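Local coordinates for modulator protein RSBR (Bacillus subtilis, PDB 2BNL) that acts in the stressosome as a positive regulator of sigma-B activity under salt and heat stress, stimulating in vitro the RsbT kinase toward RsbS, at residues L21-E33 with F83-L95. Residues are numbered along the deposited sequence; the frame is centred on the assembly and turned at random.
Sequences LWTDTLKELSEQE and FLATALAEFWKRL
Trp22 and Leu26 face Phe91 and Ala87 where helices 15-30 and 81-100 run roughly antiparallel, their local axes 140° apart in direction and 9.9 Å at closest approach. This helix pair belongs to the N-terminal, nonheme globin domain of RsbR and illustrates how an aromatic stack and a charged border can share one interface. The five-membered ring of Trp22 lies almost parallel to Phe91 in an offset stack, centroids 4.2 Å apart, and each CB sits over the partner's ring. The indole NE1 also makes a weak hydrogen bond to Phe91 O. Leu26 CG meets the edge of the Phe91 ring, while Tyr49 packs edge-to-face against it. Farther along, Leu29 CD1 rests on Ala87, and Phe83, its CG anti to the backbone N (chi1 -179°), reaches across to Leu29 CB and the bent chain of Glu33. Toward the polar border, Arg94 and Thr25 approach from opposite directions, Thr25 CG2 lying over one guanidinium face. Glu90 OE1 takes NE and NH2 side-on, probably steadying the group for Glu28. A water joins Leu21 O to Arg94 NH1. In the Arg94-Glu28 salt bridge NH1 and NH2 both reach OE1 from one face of the carboxylate, NH1 at 2.9 Å on the syn side, 29° out of plane.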
# COMPACT_ATOMS: atom_id res chain seq x y z
N LEU A 21 10.24 10.70 -13.96
CA LEU A 21 10.64 10.03 -12.75
C LEU A 21 9.96 8.63 -12.57
O LEU A 21 10.61 7.66 -12.24
CB LEU A 21 10.27 10.94 -11.57
CG LEU A 21 10.75 10.54 -10.22
CD1 LEU A 21 12.29 10.75 -10.11
CD2 LEU A 21 10.05 11.36 -9.14
N TRP A 22 8.66 8.62 -12.72
CA TRP A 22 7.86 7.43 -12.60
C TRP A 22 8.09 6.43 -13.72
O TRP A 22 8.09 5.26 -13.47
CB TRP A 22 6.38 7.80 -12.39
CG TRP A 22 6.21 8.47 -11.12
CD1 TRP A 22 7.09 8.52 -10.11
CD2 TRP A 22 5.09 9.28 -10.71
NE1 TRP A 22 6.57 9.26 -9.07
CE2 TRP A 22 5.34 9.71 -9.42
CE3 TRP A 22 3.90 9.68 -11.34
CZ2 TRP A 22 4.45 10.54 -8.72
CZ3 TRP A 22 3.04 10.48 -10.63
CH2 TRP A 22 3.32 10.89 -9.35
N THR A 23 8.32 6.92 -14.95
CA THR A 23 8.66 6.05 -16.05
C THR A 23 9.98 5.35 -15.75
O THR A 23 10.14 4.17 -15.94
CB THR A 23 8.67 6.86 -17.41
OG1 THR A 23 7.35 7.35 -17.65
CG2 THR A 23 9.03 5.88 -18.55
N ASP A 24 10.95 6.10 -15.28
CA ASP A 24 12.24 5.55 -14.89
C ASP A 24 12.17 4.58 -13.78
O ASP A 24 12.89 3.59 -13.76
CB ASP A 24 13.26 6.66 -14.55
CG ASP A 24 13.66 7.50 -15.76
OD1 ASP A 24 13.38 7.13 -16.95
OD2 ASP A 24 14.18 8.60 -15.51
N THR A 25 11.29 4.81 -12.81
CA THR A 25 11.07 3.85 -11.70
C THR A 25 10.54 2.54 -12.25
O THR A 25 11.06 1.51 -11.90
CB THR A 25 10.08 4.48 -10.70
OG1 THR A 25 10.64 5.68 -10.20
CG2 THR A 25 9.71 3.54 -9.58
N LEU A 26 9.54 2.58 -13.16
CA LEU A 26 8.99 1.37 -13.77
C LEU A 26 10.04 0.60 -14.51
O LEU A 26 10.15 -0.61 -14.37
CB LEU A 26 7.83 1.68 -14.71
CG LEU A 26 6.56 2.19 -14.02
CD1 LEU A 26 5.61 2.71 -14.98
CD2 LEU A 26 5.84 1.08 -13.17
N LYS A 27 10.84 1.31 -15.26
CA LYS A 27 11.86 0.69 -16.03
C LYS A 27 12.87 -0.00 -15.14
O LYS A 27 13.27 -1.14 -15.39
CB LYS A 27 12.49 1.73 -16.91
CG LYS A 27 11.61 2.16 -18.08
CD LYS A 27 12.25 3.37 -18.85
CE LYS A 27 13.59 3.04 -19.31
NZ LYS A 27 14.12 3.97 -20.37
N GLU A 28 13.29 0.69 -14.08
CA GLU A 28 14.26 0.13 -13.10
C GLU A 28 13.71 -1.13 -12.50
O GLU A 28 14.38 -2.14 -12.39
CB GLU A 28 14.53 1.18 -12.01
CG GLU A 28 15.47 0.81 -10.94
CD GLU A 28 15.54 1.87 -9.79
OE1 GLU A 28 15.26 3.10 -10.01
OE2 GLU A 28 15.78 1.43 -8.66
N LEU A 29 12.45 -1.09 -12.12
CA LEU A 29 11.84 -2.25 -11.54
C LEU A 29 11.67 -3.39 -12.51
O LEU A 29 11.82 -4.59 -12.10
CB LEU A 29 10.50 -1.89 -10.88
CG LEU A 29 10.56 -1.01 -9.66
CD1 LEU A 29 9.13 -0.52 -9.31
CD2 LEU A 29 11.18 -1.74 -8.53
N SER A 30 11.38 -3.06 -13.77
CA SER A 30 11.16 -4.13 -14.78
C SER A 30 12.42 -4.98 -15.04
O SER A 30 12.33 -6.12 -15.44
CB SER A 30 10.64 -3.57 -16.13
OG SER A 30 11.61 -2.83 -16.84
N GLU A 31 13.57 -4.37 -14.82
CA GLU A 31 14.87 -5.03 -14.96
C GLU A 31 15.06 -6.20 -14.04
O GLU A 31 15.85 -7.07 -14.34
CB GLU A 31 15.98 -4.02 -14.80
CG GLU A 31 16.08 -3.10 -15.96
CD GLU A 31 16.55 -3.81 -17.31
OE1 GLU A 31 17.06 -5.00 -17.37
OE2 GLU A 31 16.44 -3.12 -18.34
N GLN A 32 14.30 -6.27 -12.97
CA GLN A 32 14.30 -7.42 -12.10
C GLN A 32 13.21 -8.42 -12.48
O GLN A 32 13.05 -9.41 -11.77
CB GLN A 32 14.02 -6.98 -10.63
CG GLN A 32 15.04 -6.01 -10.01
CD GLN A 32 16.52 -6.47 -10.25
OE1 GLN A 32 17.34 -5.72 -10.78
NE2 GLN A 32 16.85 -7.71 -9.85
N GLU A 33 12.40 -8.18 -13.50
CA GLU A 33 11.35 -9.12 -13.86
C GLU A 33 11.94 -9.98 -15.04
O GLU A 33 13.05 -9.73 -15.52
CB GLU A 33 10.06 -8.44 -14.28
CG GLU A 33 9.30 -7.51 -13.24
CD GLU A 33 8.87 -8.14 -11.87
OE1 GLU A 33 7.85 -8.91 -11.81
OE2 GLU A 33 9.50 -7.73 -10.84
N PHE A 83 4.52 -6.37 -8.21
CA PHE A 83 5.19 -5.35 -9.03
C PHE A 83 4.42 -4.02 -8.97
O PHE A 83 4.99 -2.93 -8.73
CB PHE A 83 5.21 -5.80 -10.53
CG PHE A 83 5.90 -4.82 -11.43
CD1 PHE A 83 7.25 -4.95 -11.68
CD2 PHE A 83 5.26 -3.76 -11.92
CE1 PHE A 83 7.93 -3.95 -12.51
CE2 PHE A 83 5.88 -2.82 -12.79
CZ PHE A 83 7.25 -2.91 -13.04
N LEU A 84 3.13 -4.10 -9.17
CA LEU A 84 2.32 -2.92 -9.12
C LEU A 84 2.41 -2.22 -7.79
O LEU A 84 2.62 -1.00 -7.76
CB LEU A 84 0.87 -3.24 -9.52
CG LEU A 84 -0.09 -2.03 -9.45
CD1 LEU A 84 0.34 -1.03 -10.47
CD2 LEU A 84 -1.39 -2.51 -9.78
N ALA A 85 2.24 -2.97 -6.69
CA ALA A 85 2.24 -2.37 -5.36
C ALA A 85 3.64 -1.85 -5.01
O ALA A 85 3.79 -0.82 -4.47
CB ALA A 85 1.76 -3.39 -4.34
N THR A 86 4.70 -2.51 -5.46
CA THR A 86 6.04 -1.97 -5.26
C THR A 86 6.25 -0.68 -6.01
O THR A 86 6.79 0.25 -5.43
CB THR A 86 7.10 -3.05 -5.64
OG1 THR A 86 6.78 -4.28 -4.96
CG2 THR A 86 8.59 -2.57 -5.39
N ALA A 87 5.83 -0.61 -7.28
CA ALA A 87 5.91 0.56 -8.08
C ALA A 87 5.20 1.76 -7.53
O ALA A 87 5.72 2.87 -7.43
CB ALA A 87 5.38 0.30 -9.51
N LEU A 88 3.94 1.55 -7.20
CA LEU A 88 3.19 2.66 -6.61
C LEU A 88 3.83 3.21 -5.31
O LEU A 88 3.77 4.45 -5.09
CB LEU A 88 1.74 2.25 -6.40
CG LEU A 88 0.97 1.90 -7.64
CD1 LEU A 88 -0.56 1.94 -7.46
CD2 LEU A 88 1.31 2.87 -8.79
N ALA A 89 4.29 2.32 -4.44
CA ALA A 89 5.05 2.70 -3.17
C ALA A 89 6.27 3.59 -3.50
O ALA A 89 6.47 4.67 -2.94
CB ALA A 89 5.44 1.47 -2.39
N GLU A 90 7.04 3.17 -4.51
CA GLU A 90 8.17 3.95 -4.96
C GLU A 90 7.77 5.27 -5.62
O GLU A 90 8.52 6.24 -5.47
CB GLU A 90 9.06 3.13 -5.99
CG GLU A 90 10.07 2.32 -5.49
CD GLU A 90 10.93 3.03 -4.41
OE1 GLU A 90 11.70 3.97 -4.72
OE2 GLU A 90 10.75 2.65 -3.23
N PHE A 91 6.62 5.35 -6.35
CA PHE A 91 6.17 6.56 -6.97
C PHE A 91 6.03 7.67 -5.89
O PHE A 91 6.58 8.74 -6.11
CB PHE A 91 4.82 6.38 -7.65
CG PHE A 91 4.87 5.72 -9.00
CD1 PHE A 91 6.05 5.06 -9.49
CD2 PHE A 91 3.77 5.67 -9.74
CE1 PHE A 91 6.05 4.43 -10.68
CE2 PHE A 91 3.76 5.06 -10.97
CZ PHE A 91 4.91 4.45 -11.43
N TRP A 92 5.36 7.40 -4.77
CA TRP A 92 5.11 8.46 -3.78
C TRP A 92 6.42 8.84 -3.05
O TRP A 92 6.63 10.01 -2.67
CB TRP A 92 3.87 8.20 -2.88
CG TRP A 92 4.01 7.19 -1.81
CD1 TRP A 92 3.62 5.84 -1.84
CD2 TRP A 92 4.68 7.37 -0.57
NE1 TRP A 92 4.00 5.23 -0.69
CE2 TRP A 92 4.66 6.12 0.10
CE3 TRP A 92 5.29 8.46 0.05
CZ2 TRP A 92 5.26 5.95 1.37
CZ3 TRP A 92 5.94 8.27 1.29
CH2 TRP A 92 5.84 7.05 1.96
N LYS A 93 7.28 7.85 -2.87
CA LYS A 93 8.52 8.04 -2.16
C LYS A 93 9.49 8.89 -2.93
O LYS A 93 10.23 9.75 -2.34
CB LYS A 93 9.15 6.68 -1.83
CG LYS A 93 8.32 5.95 -0.82
CD LYS A 93 9.07 4.65 -0.53
CE LYS A 93 8.16 3.55 -0.13
NZ LYS A 93 9.09 2.37 -0.08
N ARG A 94 9.45 8.71 -4.26
CA ARG A 94 10.20 9.52 -5.12
C ARG A 94 9.69 10.94 -5.25
O ARG A 94 10.48 11.86 -5.35
CB ARG A 94 10.40 8.81 -6.44
CG ARG A 94 11.41 7.64 -6.23
CD ARG A 94 11.83 6.89 -7.49
NE ARG A 94 12.35 5.55 -7.12
CZ ARG A 94 13.10 4.76 -7.90
NH1 ARG A 94 13.51 5.17 -9.10
NH2 ARG A 94 13.48 3.58 -7.46
N LEU A 95 8.38 11.11 -5.18
CA LEU A 95 7.77 12.42 -5.14
C LEU A 95 8.12 13.11 -3.80
O LEU A 95 8.44 14.31 -3.74
CB LEU A 95 6.25 12.26 -5.33
CG LEU A 95 5.47 13.52 -4.89
CD1 LEU A 95 5.74 14.54 -5.98
CD2 LEU A 95 4.02 13.33 -4.74
O HOH W 1 13.27 7.60 -11.01